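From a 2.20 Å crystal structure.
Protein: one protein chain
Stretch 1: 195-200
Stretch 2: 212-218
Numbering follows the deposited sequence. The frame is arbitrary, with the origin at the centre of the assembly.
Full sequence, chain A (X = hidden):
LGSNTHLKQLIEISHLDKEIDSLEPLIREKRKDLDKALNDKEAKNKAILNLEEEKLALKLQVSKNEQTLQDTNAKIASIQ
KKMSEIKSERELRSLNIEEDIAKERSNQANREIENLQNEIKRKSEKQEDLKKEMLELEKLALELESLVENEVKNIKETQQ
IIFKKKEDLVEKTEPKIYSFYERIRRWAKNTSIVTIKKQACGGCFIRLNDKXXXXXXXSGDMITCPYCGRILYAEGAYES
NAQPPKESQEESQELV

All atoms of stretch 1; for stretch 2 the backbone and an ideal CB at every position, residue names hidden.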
ATOM      1  N   THR A 195      15.017 -31.030   5.097  1.00 68.79           N
ATOM      2  CA  THR A 195      16.229 -31.841   5.193  1.00 71.71           C
ATOM      3  C   THR A 195      17.006 -31.477   6.459  1.00 72.91           C
ATOM      4  O   THR A 195      16.852 -30.380   6.980  1.00 71.42           O
ATOM      5  CB  THR A 195      17.130 -31.631   3.970  1.00 73.95           C
ATOM      6  OG1 THR A 195      17.768 -30.352   4.060  1.00 74.39           O
ATOM      7  CG2 THR A 195      16.317 -31.697   2.675  1.00 73.67           C
ATOM      8  N   ILE A 196      17.829 -32.391   6.966  1.00 76.66           N
ATOM      9  CA  ILE A 196      18.722 -32.044   8.074  1.00 79.27           C
ATOM     10  C   ILE A 196      19.951 -31.329   7.513  1.00 82.51           C
ATOM     11  O   ILE A 196      20.585 -31.830   6.586  1.00 84.61           O
ATOM     12  CB  ILE A 196      19.197 -33.277   8.882  1.00 80.65           C
ATOM     13  CG1 ILE A 196      18.024 -33.971   9.566  1.00 79.52           C
ATOM     14  CG2 ILE A 196      20.261 -32.870   9.919  1.00 81.81           C
ATOM     15  CD1 ILE A 196      18.405 -35.226  10.341  1.00 82.88           C
ATOM     16  N   LYS A 197      20.268 -30.159   8.069  1.00 83.39           N
ATOM     17  CA  LYS A 197      21.505 -29.437   7.737  1.00 86.82           C
ATOM     18  C   LYS A 197      22.297 -29.256   9.020  1.00 86.45           C
ATOM     19  O   LYS A 197      21.711 -29.021  10.081  1.00 85.73           O
ATOM     20  CB  LYS A 197      21.205 -28.081   7.095  1.00 87.55           C
ATOM     21  CG  LYS A 197      20.475 -28.169   5.750  1.00 90.71           C
ATOM     22  CD  LYS A 197      19.657 -26.907   5.504  1.00 93.19           C
ATOM     23  CE  LYS A 197      18.480 -27.176   4.582  1.00 94.63           C
ATOM     24  NZ  LYS A 197      17.308 -26.311   4.909  1.00 94.35           N
ATOM     25  N   LYS A 198      23.621 -29.363   8.923  1.00 88.10           N
ATOM     26  CA  LYS A 198      24.476 -29.512  10.106  1.00 87.81           C
ATOM     27  C   LYS A 198      23.983 -30.725  10.911  1.00 85.17           C
ATOM     28  O   LYS A 198      24.051 -31.871  10.450  1.00 86.55           O
ATOM     29  CB  LYS A 198      24.473 -28.244  10.979  1.00 86.87           C
ATOM     30  CG  LYS A 198      25.098 -27.003  10.346  1.00 91.54           C
ATOM     31  CD  LYS A 198      25.189 -25.864  11.372  1.00 93.85           C
ATOM     32  CE  LYS A 198      26.150 -24.755  10.932  1.00 96.00           C
ATOM     33  NZ  LYS A 198      25.504 -23.792  10.000  1.00 96.16           N
ATOM     34  N   GLN A 199      23.463 -30.456  12.100  1.00 80.75           N
ATOM     35  CA  GLN A 199      22.843 -31.477  12.934  1.00 77.29           C
ATOM     36  C   GLN A 199      21.559 -30.894  13.526  1.00 73.16           C
ATOM     37  O   GLN A 199      21.090 -31.321  14.583  1.00 73.42           O
ATOM     38  CB  GLN A 199      23.815 -31.901  14.038  1.00 77.70           C
ATOM     39  CG  GLN A 199      23.480 -33.211  14.736  1.00 75.83           C
ATOM     40  CD  GLN A 199      24.530 -33.617  15.768  1.00 76.07           C
ATOM     41  OE1 GLN A 199      25.737 -33.456  15.549  1.00 77.67           O
ATOM     42  NE2 GLN A 199      24.071 -34.168  16.888  1.00 69.72           N
ATOM     43  N   ALA A 200      20.987 -29.914  12.831  1.00 70.40           N
ATOM     44  CA  ALA A 200      19.800 -29.223  13.329  1.00 67.55           C
ATOM     45  C   ALA A 200      18.605 -29.392  12.384  1.00 65.72           C
ATOM     46  O   ALA A 200      18.780 -29.673  11.193  1.00 66.82           O
ATOM     47  CB  ALA A 200      20.111 -27.746  13.552  1.00 67.11           C
ATOM     48  N   UNK A 212      18.351 -38.968  17.733  1.00 73.65           N
ATOM     49  CA  UNK A 212      17.426 -38.628  16.652  1.00 72.14           C
ATOM     50  C   UNK A 212      18.145 -38.498  15.308  1.00 72.70           C
ATOM     51  O   UNK A 212      17.659 -38.999  14.279  1.00 72.72           O
ATOM     52  CB  UNK A 212      16.694 -37.324  16.978  1.00 72.14           C
ATOM     53  N   UNK A 213      19.308 -37.852  15.314  1.00 72.27           N
ATOM     54  CA  UNK A 213      20.072 -37.697  14.079  1.00 72.95           C
ATOM     55  C   UNK A 213      20.424 -39.066  13.494  1.00 74.84           C
ATOM     56  O   UNK A 213      20.402 -39.259  12.279  1.00 74.37           O
ATOM     57  CB  UNK A 213      21.342 -36.883  14.333  1.00 72.95           C
ATOM     58  N   UNK A 214      20.734 -40.013  14.371  1.00 77.92           N
ATOM     59  CA  UNK A 214      21.083 -41.369  13.958  1.00 82.66           C
ATOM     60  C   UNK A 214      19.842 -42.053  13.396  1.00 83.40           C
ATOM     61  O   UNK A 214      19.904 -42.676  12.338  1.00 84.78           O
ATOM     62  CB  UNK A 214      21.663 -42.168  15.127  1.00 82.66           C
ATOM     63  N   UNK A 215      18.715 -41.876  14.089  1.00 83.33           N
ATOM     64  CA  UNK A 215      17.434 -42.461  13.700  1.00 83.12           C
ATOM     65  C   UNK A 215      17.018 -42.038  12.302  1.00 81.38           C
ATOM     66  O   UNK A 215      16.526 -42.856  11.533  1.00 82.95           O
ATOM     67  CB  UNK A 215      16.347 -42.069  14.703  1.00 83.12           C
ATOM     68  N   UNK A 216      17.213 -40.765  11.971  1.00 79.49           N
ATOM     69  CA  UNK A 216      16.858 -40.274  10.645  1.00 77.59           C
ATOM     70  C   UNK A 216      17.754 -40.900   9.581  1.00 80.99           C
ATOM     71  O   UNK A 216      17.274 -41.272   8.512  1.00 81.29           O
ATOM     72  CB  UNK A 216      16.960 -38.748  10.594  1.00 77.59           C
ATOM     73  N   UNK A 217      19.049 -41.017   9.870  1.00 83.94           N
ATOM     74  CA  UNK A 217      19.986 -41.509   8.859  1.00 87.97           C
ATOM     75  C   UNK A 217      19.972 -43.028   8.740  1.00 91.33           C
ATOM     76  O   UNK A 217      19.988 -43.564   7.630  1.00 91.81           O
ATOM     77  CB  UNK A 217      21.403 -41.035   9.186  1.00 87.97           C
ATOM     78  N   UNK A 218      19.913 -43.706   9.885  1.00 93.97           N
ATOM     79  CA  UNK A 218      20.088 -45.156   9.938  1.00 98.78           C
ATOM     80  C   UNK A 218      18.810 -45.938   9.607  1.00 99.94           C
ATOM     81  O   UNK A 218      18.829 -46.819   8.742  1.00101.73           O
ATOM     82  CB  UNK A 218      20.583 -45.558  11.329  1.00 98.78           C
TER

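Stretch 1 makes a tight turn, closed by the hydrogen bond from Ala-200 N to Lys-197 O (3.0 Å), with Lys-198 at a positive phi of 55°. The two lysine side chains leave on the far side, so what the helix of stretch 2 meets is mainly the aliphatic body of Ile-196 and the chain of Gln-199.

Position 212 has helical angles and a CA-to-CB bond that runs sideways, with no atom of stretch 1 within 5.5 Å of the ideal CB. Stretch 1 barely constrains the choice, and many helix-compatible residues would do. It is Ile-212, whose end leads away; its carbonyl oxygen accepts from the backbone N of 216 at 2.9 Å, one of the bonds that hold the helix.

Position 213 points toward stretch 1. Its ideal CB lies 4.3 Å from Gln-199 CG and 5.2 Å from Ile-196 CD1, and its CA is 6.9 Å from the CA of Gln-199, the nearest pair across the contact. A long side chain could extend between these two neighbours: leucine, methionine or an aromatic ring would find mostly carbon there. The deposited residue is Tyr-213. With chi1 at 176° (t), its ring reaches Ile-196, whose CG2 sits at the ring edge, 3.9 Å from CE2. Gln-199 CG lies 3.8 Å from CD2, and the carbonyl O of Lys-198 comes within 3.9 Å of CE2. The ring thus packs against both side chain and backbone, without a hydrogen bond to stretch 1.

Positions 214 and 215 are out of reach, with nothing of stretch 1 near either CB. Polar residues would be as suitable as any other helix-compatible choice. They are Thr-214 and Glu-215.

Position 216 again points toward stretch 1, and here the room is short: the ideal CB is already 3.8 Å from Ile-196 CD1. The apolar methyl favours a compact aliphatic residue such as alanine or valine, while a longer one would have to steer around it. Val-216 is found, in the t rotamer, with CG1 3.7 Å from Ile-196 CD1.

Position 217 starts sideways, its CB beyond 5.5 Å of stretch 1, so only a side chain with some length can join the contact; leucine, methionine or a long polar chain would fit. Leu-217 ends nearer than it begins, bringing CD2 to 4.4 Å from Ile-196 CD1, a peripheral touch.

Position 218 is out of reach and leaves the choice open; it is Thr-218.

The rule is economical: one isoleucine serves three helix positions, and apolar packing does the work.

Stretch 2, residues 212-218: IYTEVLT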
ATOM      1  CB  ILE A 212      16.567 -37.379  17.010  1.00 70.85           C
ATOM      2  CG1 ILE A 212      15.410 -37.801  17.928  1.00 72.29           C
ATOM      3  CG2 ILE A 212      16.018 -36.689  15.754  1.00 69.61           C
ATOM      4  CD1 ILE A 212      15.200 -36.893  19.144  1.00 70.23           C
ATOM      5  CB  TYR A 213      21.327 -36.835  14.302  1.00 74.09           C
ATOM      6  CG  TYR A 213      22.226 -36.717  13.084  1.00 76.48           C
ATOM      7  CD1 TYR A 213      23.241 -37.651  12.849  1.00 82.36           C
ATOM      8  CD2 TYR A 213      22.064 -35.680  12.167  1.00 74.63           C
ATOM      9  CE1 TYR A 213      24.070 -37.555  11.734  1.00 85.78           C
ATOM     10  CE2 TYR A 213      22.891 -35.571  11.053  1.00 79.25           C
ATOM     11  CZ  TYR A 213      23.890 -36.512  10.841  1.00 83.98           C
ATOM     12  OH  TYR A 213      24.714 -36.418   9.744  1.00 87.35           O
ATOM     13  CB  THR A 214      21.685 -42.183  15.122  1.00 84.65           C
ATOM     14  OG1 THR A 214      22.686 -41.401  15.784  1.00 82.86           O
ATOM     15  CG2 THR A 214      22.324 -43.458  14.614  1.00 88.38           C
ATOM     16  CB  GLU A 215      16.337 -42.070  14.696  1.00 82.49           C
ATOM     17  CG  GLU A 215      15.514 -43.242  15.221  1.00 86.91           C
ATOM     18  CD  GLU A 215      16.124 -43.859  16.477  1.00 92.53           C
ATOM     19  OE1 GLU A 215      15.994 -43.251  17.566  1.00 93.23           O
ATOM     20  OE2 GLU A 215      16.725 -44.956  16.382  1.00 96.43           O
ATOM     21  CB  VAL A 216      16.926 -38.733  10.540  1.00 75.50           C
ATOM     22  CG1 VAL A 216      16.599 -38.270   9.117  1.00 72.67           C
ATOM     23  CG2 VAL A 216      15.982 -38.075  11.542  1.00 74.29           C
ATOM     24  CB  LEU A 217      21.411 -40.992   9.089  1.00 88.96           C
ATOM     25  CG  LEU A 217      21.674 -39.487   9.229  1.00 87.36           C
ATOM     26  CD1 LEU A 217      22.996 -39.162   8.640  1.00 87.06           C
ATOM     27  CD2 LEU A 217      20.615 -38.614   8.576  1.00 84.45           C
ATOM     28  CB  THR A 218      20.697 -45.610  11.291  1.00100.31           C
ATOM     29  OG1 THR A 218      21.334 -46.883  11.130  1.00107.57           O
ATOM     30  CG2 THR A 218      19.646 -45.701  12.407  1.00 97.04           C
TER
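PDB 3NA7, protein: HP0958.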